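Local coordinates for Xcc_ctr_pt (Xanthomonas campestris pv. campestris, PDB 6NJW), which forms the C-terminal, Toprim-containing region of a Class 2 OLD family nuclease that probably cleaves DNA by a two-metal mechanism, at residues 29-34 with 132-137; 149-154 with 191-196. All blocks are in the same frame, centred on the assembly; numbering follows the deposited sequence.

In the fold
Helix 134-154 takes part in both contacts and illustrates how one long helix can meet different partners at its two ends. In contact 1 its first turn lies against helix 29-41 of the Toprim domain, every touching residue is buried, and two carboxylates stand beside aliphatic groups, that of Glu31 close to a magnesium ion. Contact 2 is made by the last turns of the same helix, about 13 Å away between centres, where it meets helix 190-197 in a partly buried apolar interface with charged side chains at its border. Helix 190-197 also packs on helix 29-41, through Ala194 against Ile34, so the two contacts touch each other directly.

Contact 1 of 2, residues 29-34 with 132-137; sequences DAERFI and NTLEPE
Glu31 and Leu134 slide past one another in opposite directions, and the acidic chain shows how one residue can be apolar at its base and polar at its tip. From CB, the chain sets out with CG beside the backbone N and anti to the carbonyl carbon (chi1 -61°). Glu31 CG is the atom that does the packing, lying 3.9 Å from Leu134 CD2. The chain then bends at chi2 (87°), which turns the carboxylate past the CD2 methyl of Leu134 toward a water. Glu31 OE1 accepts a hydrogen bond of 2.6 Å from this water, which in turn is only weakly linked to the backbone N of Leu134, at the start of the second helix. The other oxygen, OE2, turns back to the start of its own helix, taking a weak hydrogen bond from the backbone N of Gly28.

This is the metal-binding end of a Toprim fold. Helix 29-41 follows the parallel strand 22-26, and the nearest atom of the Glu31 side chain is about 3 Å from the bound magnesium ion. Asp82, one of its ligands, and Glu27, a magnesium-binding residue in this protein, are close by. Tyr209, also part of the metal site, packs on Leu134.

Leu134 reaches across with its CD2 branch. Besides Glu31, Leu134 CD2 touches Ile34 CG2 at 4.2 Å, the two side chains meeting at a slant, and approaches Ala30 CB at 4.4 Å. The same methyl, Ala30 CB, lies 3.5 Å from Glu135 OE2, an oxygen whose charge is met by a salt bridge to Lys190. Glu31 OE1 and Glu135 OE1 stay 5.8 Å apart.

Contact 2 of 2, residues 149-154 with 191-196; sequences EVIREE and GRFAQA
Val150 and Phe193 cross at a slant, the valine bringing one methyl obliquely to the CD1 and CE1 atoms of the ring. Val150 CG1, anti to the backbone N (chi1 175°), lies 3.5 Å from Phe193 CD1 and 3.6 Å from Phe193 CE1. Val150 CG1 also meets Ala196 CB at 3.8 Å, so it sits between the ring and the alanine one turn further along helix 190-197. The other methyl, Val150 CG2, goes to the backbone, at 3.9 Å from Ala196 O. Phe193 CE1 also meets Ile151 CG1 at 3.8 Å, again obliquely. Beyond them, helix 178-188 closes the apolar cluster, Leu181 touching Ile151 while Ile185 and Ile188 touch the ring.

At the more exposed border, Glu154 and Arg192 cross at about a right angle, with the carboxylate and guanidinium planes 35° apart. Here Glu154 OE1 packs against the aliphatic part of the arginine, 3.4 Å from Arg192 CD. The charged groups attract at most from a distance, since Glu154 OE1 and Arg192 NE are 4.6 Å apart and form no salt bridge.

Between the two short segments the helix axes approach to 10.3 Å, with their directions 125° apart. Such apolar side chains between steeply crossed helices, edged by charged ones, make up ordinary helix-helix packing, here within the helical part that accompanies the Toprim domain and away from its metal site.

Contact 1 of 2, residues 29-34 with 132-137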
loop_
_atom_site.group_PDB
_atom_site.type_symbol
_atom_site.label_atom_id
_atom_site.label_comp_id
_atom_site.label_asym_id
_atom_site.label_seq_id
_atom_site.Cartn_x
_atom_site.Cartn_y
_atom_site.Cartn_z
ATOM N N ASP A 29 -2.791 -8.062 -2.933
ATOM C CA ASP A 29 -3.553 -8.571 -1.802
ATOM C C ASP A 29 -2.904 -8.240 -0.475
ATOM O O ASP A 29 -3.611 -8.123 0.529
ATOM C CB ASP A 29 -3.736 -10.086 -1.912
ATOM C CG ASP A 29 -4.904 -10.458 -2.785
ATOM O OD1 ASP A 29 -5.676 -9.547 -3.140
ATOM O OD2 ASP A 29 -5.052 -11.659 -3.119
ATOM N N ALA A 30 -1.575 -8.097 -0.438
ATOM C CA ALA A 30 -0.910 -7.788 0.823
ATOM C C ALA A 30 -1.350 -6.425 1.343
ATOM O O ALA A 30 -1.755 -6.293 2.501
ATOM C CB ALA A 30 0.607 -7.842 0.658
ATOM N N GLU A 31 -1.297 -5.403 0.484
ATOM C CA GLU A 31 -1.780 -4.075 0.850
ATOM C C GLU A 31 -3.273 -4.072 1.109
ATOM O O GLU A 31 -3.760 -3.310 1.957
ATOM C CB GLU A 31 -1.460 -3.081 -0.258
ATOM C CG GLU A 31 0.027 -2.930 -0.534
ATOM C CD GLU A 31 0.595 -3.943 -1.539
ATOM O OE1 GLU A 31 1.805 -3.846 -1.832
ATOM O OE2 GLU A 31 -0.136 -4.833 -2.026
ATOM N N ARG A 32 -4.016 -4.906 0.385
ATOM C CA ARG A 32 -5.465 -4.947 0.545
ATOM C C ARG A 32 -5.862 -5.264 1.977
ATOM O O ARG A 32 -6.899 -4.783 2.455
ATOM C CB ARG A 32 -6.052 -5.978 -0.418
ATOM C CG ARG A 32 -7.519 -6.338 -0.238
ATOM C CD ARG A 32 -7.939 -7.299 -1.399
ATOM N NE ARG A 32 -9.169 -8.046 -1.146
ATOM C CZ ARG A 32 -9.316 -9.341 -1.410
ATOM N NH1 ARG A 32 -8.305 -10.035 -1.918
ATOM N NH2 ARG A 32 -10.468 -9.948 -1.161
ATOM N N PHE A 33 -5.058 -6.058 2.678
ATOM C CA PHE A 33 -5.363 -6.384 4.062
ATOM C C PHE A 33 -4.516 -5.625 5.065
ATOM O O PHE A 33 -4.991 -5.354 6.173
ATOM C CB PHE A 33 -5.214 -7.892 4.288
ATOM C CG PHE A 33 -6.183 -8.703 3.493
ATOM C CD1 PHE A 33 -7.540 -8.674 3.800
ATOM C CD2 PHE A 33 -5.750 -9.477 2.422
ATOM C CE1 PHE A 33 -8.449 -9.420 3.058
ATOM C CE2 PHE A 33 -6.649 -10.220 1.672
ATOM C CZ PHE A 33 -8.005 -10.193 1.990
ATOM N N ILE A 34 -3.295 -5.235 4.706
ATOM C CA ILE A 34 -2.434 -4.544 5.662
ATOM C C ILE A 34 -2.845 -3.079 5.819
ATOM O O ILE A 34 -2.810 -2.527 6.921
ATOM C CB ILE A 34 -0.966 -4.682 5.217
ATOM C CG1 ILE A 34 -0.423 -6.065 5.593
ATOM C CG2 ILE A 34 -0.095 -3.641 5.859
ATOM C CD1 ILE A 34 -0.257 -6.243 7.096
ATOM N N ASN A 132 10.769 1.015 -0.890
ATOM C CA ASN A 132 10.993 -0.410 -0.702
ATOM C C ASN A 132 9.800 -1.169 -1.277
ATOM O O ASN A 132 8.952 -0.599 -1.975
ATOM C CB ASN A 132 11.210 -0.709 0.790
ATOM C CG ASN A 132 11.989 -2.004 1.030
ATOM O OD1 ASN A 132 12.119 -2.842 0.131
ATOM N ND2 ASN A 132 12.506 -2.174 2.249
ATOM N N THR A 133 9.734 -2.461 -0.987
ATOM C CA THR A 133 8.505 -3.227 -1.116
ATOM C C THR A 133 8.000 -3.545 0.287
ATOM O O THR A 133 8.762 -3.541 1.252
ATOM C CB THR A 133 8.721 -4.514 -1.924
ATOM O OG1 THR A 133 9.855 -5.215 -1.403
ATOM C CG2 THR A 133 8.961 -4.182 -3.398
ATOM N N LEU A 134 6.704 -3.847 0.391
ATOM C CA LEU A 134 6.019 -3.766 1.682
ATOM C C LEU A 134 6.588 -4.749 2.703
ATOM O O LEU A 134 6.973 -4.360 3.809
ATOM C CB LEU A 134 4.522 -4.009 1.492
ATOM C CG LEU A 134 3.695 -3.957 2.772
ATOM C CD1 LEU A 134 3.863 -2.604 3.467
ATOM C CD2 LEU A 134 2.237 -4.216 2.441
ATOM N N GLU A 135 6.624 -6.033 2.362
ATOM C CA GLU A 135 6.973 -7.024 3.379
ATOM C C GLU A 135 8.413 -6.896 3.879
ATOM O O GLU A 135 8.648 -7.010 5.090
ATOM C CB GLU A 135 6.710 -8.432 2.844
ATOM C CG GLU A 135 5.230 -8.713 2.556
ATOM C CD GLU A 135 4.868 -8.472 1.103
ATOM O OE1 GLU A 135 5.573 -7.667 0.438
ATOM O OE2 GLU A 135 3.890 -9.100 0.626
ATOM N N PRO A 136 9.410 -6.667 3.015
ATOM C CA PRO A 136 10.764 -6.445 3.559
ATOM C C PRO A 136 10.851 -5.203 4.430
ATOM O O PRO A 136 11.536 -5.223 5.458
ATOM C CB PRO A 136 11.638 -6.331 2.302
ATOM C CG PRO A 136 10.841 -7.007 1.222
ATOM C CD PRO A 136 9.418 -6.698 1.540
ATOM N N GLU A 137 10.155 -4.124 4.068
ATOM C CA GLU A 137 10.138 -2.954 4.948
ATOM C C GLU A 137 9.581 -3.313 6.323
ATOM O O GLU A 137 10.178 -2.983 7.353
ATOM C CB GLU A 137 9.335 -1.815 4.319
ATOM C CG GLU A 137 8.906 -0.775 5.357
ATOM C CD GLU A 137 8.798 0.645 4.818
ATOM O OE1 GLU A 137 8.792 0.833 3.580
ATOM O OE2 GLU A 137 8.721 1.586 5.650
HETATM O O HOH W 1 4.348 -4.060 -2.153
#

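Contact 2 of 2, residues 149-154 with 191-196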
loop_
_atom_site.group_PDB
_atom_site.type_symbol
_atom_site.label_atom_id
_atom_site.label_comp_id
_atom_site.label_asym_id
_atom_site.label_seq_id
_atom_site.Cartn_x
_atom_site.Cartn_y
_atom_site.Cartn_z
ATOM N N GLU A 149 6.817 -15.643 13.311
ATOM C CA GLU A 149 5.839 -16.562 13.882
ATOM C C GLU A 149 4.789 -16.960 12.855
ATOM O O GLU A 149 4.360 -18.122 12.821
ATOM C CB GLU A 149 5.180 -15.953 15.122
ATOM C CG GLU A 149 4.538 -16.996 16.051
ATOM C CD GLU A 149 5.437 -18.214 16.316
ATOM O OE1 GLU A 149 5.349 -19.213 15.559
ATOM O OE2 GLU A 149 6.232 -18.168 17.287
ATOM N N VAL A 150 4.371 -16.020 11.999
ATOM C CA VAL A 150 3.435 -16.367 10.930
ATOM C C VAL A 150 4.055 -17.405 10.001
ATOM O O VAL A 150 3.445 -18.439 9.703
ATOM C CB VAL A 150 2.996 -15.113 10.153
ATOM C CG1 VAL A 150 2.112 -15.514 8.974
ATOM C CG2 VAL A 150 2.247 -14.143 11.078
ATOM N N ILE A 151 5.274 -17.145 9.532
ATOM C CA ILE A 151 5.908 -18.053 8.577
ATOM C C ILE A 151 5.987 -19.464 9.153
ATOM O O ILE A 151 5.592 -20.440 8.509
ATOM C CB ILE A 151 7.295 -17.523 8.178
ATOM C CG1 ILE A 151 7.140 -16.239 7.362
ATOM C CG2 ILE A 151 8.083 -18.587 7.383
ATOM C CD1 ILE A 151 8.440 -15.463 7.176
ATOM N N ARG A 152 6.452 -19.582 10.401
ATOM C CA ARG A 152 6.609 -20.898 11.014
ATOM C C ARG A 152 5.269 -21.567 11.281
ATOM O O ARG A 152 5.177 -22.801 11.243
ATOM C CB ARG A 152 7.430 -20.769 12.294
ATOM C CG ARG A 152 8.906 -20.585 11.999
ATOM C CD ARG A 152 9.769 -20.411 13.252
ATOM N NE ARG A 152 9.245 -21.108 14.427
ATOM C CZ ARG A 152 9.158 -22.432 14.563
ATOM N NH1 ARG A 152 9.545 -23.244 13.588
ATOM N NH2 ARG A 152 8.663 -22.950 15.683
ATOM N N GLU A 153 4.212 -20.788 11.517
ATOM C CA GLU A 153 2.898 -21.402 11.675
ATOM C C GLU A 153 2.293 -21.812 10.339
ATOM O O GLU A 153 1.575 -22.815 10.268
ATOM C CB GLU A 153 1.935 -20.458 12.401
ATOM C CG GLU A 153 0.711 -21.192 12.931
ATOM C CD GLU A 153 -0.328 -20.278 13.541
ATOM O OE1 GLU A 153 0.029 -19.419 14.385
ATOM O OE2 GLU A 153 -1.515 -20.430 13.175
ATOM N N GLU A 154 2.560 -21.055 9.278
ATOM C CA GLU A 154 2.003 -21.392 7.973
ATOM C C GLU A 154 2.832 -22.450 7.256
ATOM O O GLU A 154 2.296 -23.197 6.429
ATOM C CB GLU A 154 1.910 -20.131 7.109
ATOM C CG GLU A 154 0.865 -19.143 7.589
ATOM C CD GLU A 154 -0.535 -19.701 7.463
ATOM O OE1 GLU A 154 -0.807 -20.390 6.457
ATOM O OE2 GLU A 154 -1.357 -19.453 8.368
ATOM N N GLY A 191 -1.975 -12.627 0.245
ATOM C CA GLY A 191 -3.144 -12.219 1.007
ATOM C C GLY A 191 -3.263 -12.962 2.324
ATOM O O GLY A 191 -3.498 -12.355 3.372
ATOM N N ARG A 192 -3.080 -14.286 2.291
ATOM C CA ARG A 192 -3.164 -15.069 3.521
ATOM C C ARG A 192 -2.134 -14.601 4.534
ATOM O O ARG A 192 -2.447 -14.436 5.722
ATOM C CB ARG A 192 -2.977 -16.561 3.209
ATOM C CG ARG A 192 -2.829 -17.444 4.440
ATOM C CD ARG A 192 -2.830 -18.940 4.085
ATOM N NE ARG A 192 -3.969 -19.278 3.238
ATOM C CZ ARG A 192 -5.130 -19.741 3.692
ATOM N NH1 ARG A 192 -5.306 -19.941 4.995
ATOM N NH2 ARG A 192 -6.114 -20.010 2.839
ATOM N N PHE A 193 -0.903 -14.360 4.079
ATOM C CA PHE A 193 0.150 -13.885 4.972
ATOM C C PHE A 193 -0.213 -12.544 5.601
ATOM O O PHE A 193 -0.031 -12.342 6.807
ATOM C CB PHE A 193 1.468 -13.764 4.203
ATOM C CG PHE A 193 2.602 -13.311 5.051
ATOM C CD1 PHE A 193 3.252 -14.207 5.879
ATOM C CD2 PHE A 193 3.009 -11.987 5.042
ATOM C CE1 PHE A 193 4.294 -13.791 6.676
ATOM C CE2 PHE A 193 4.043 -11.561 5.841
ATOM C CZ PHE A 193 4.692 -12.458 6.661
ATOM N N ALA A 194 -0.702 -11.602 4.791
ATOM C CA ALA A 194 -1.005 -10.267 5.310
ATOM C C ALA A 194 -2.136 -10.309 6.335
ATOM O O ALA A 194 -2.097 -9.592 7.342
ATOM C CB ALA A 194 -1.364 -9.322 4.161
ATOM N N GLN A 195 -3.143 -11.154 6.103
ATOM C CA GLN A 195 -4.238 -11.277 7.060
ATOM C C GLN A 195 -3.755 -11.817 8.403
ATOM O O GLN A 195 -4.190 -11.355 9.466
ATOM C CB GLN A 195 -5.322 -12.182 6.487
ATOM C CG GLN A 195 -6.118 -11.569 5.357
ATOM C CD GLN A 195 -7.149 -12.542 4.814
ATOM O OE1 GLN A 195 -6.813 -13.462 4.072
ATOM N NE2 GLN A 195 -8.404 -12.362 5.208
ATOM N N ALA A 196 -2.858 -12.805 8.374
ATOM C CA ALA A 196 -2.288 -13.343 9.604
ATOM C C ALA A 196 -1.367 -12.343 10.281
ATOM O O ALA A 196 -1.205 -12.381 11.504
ATOM C CB ALA A 196 -1.530 -14.642 9.301
#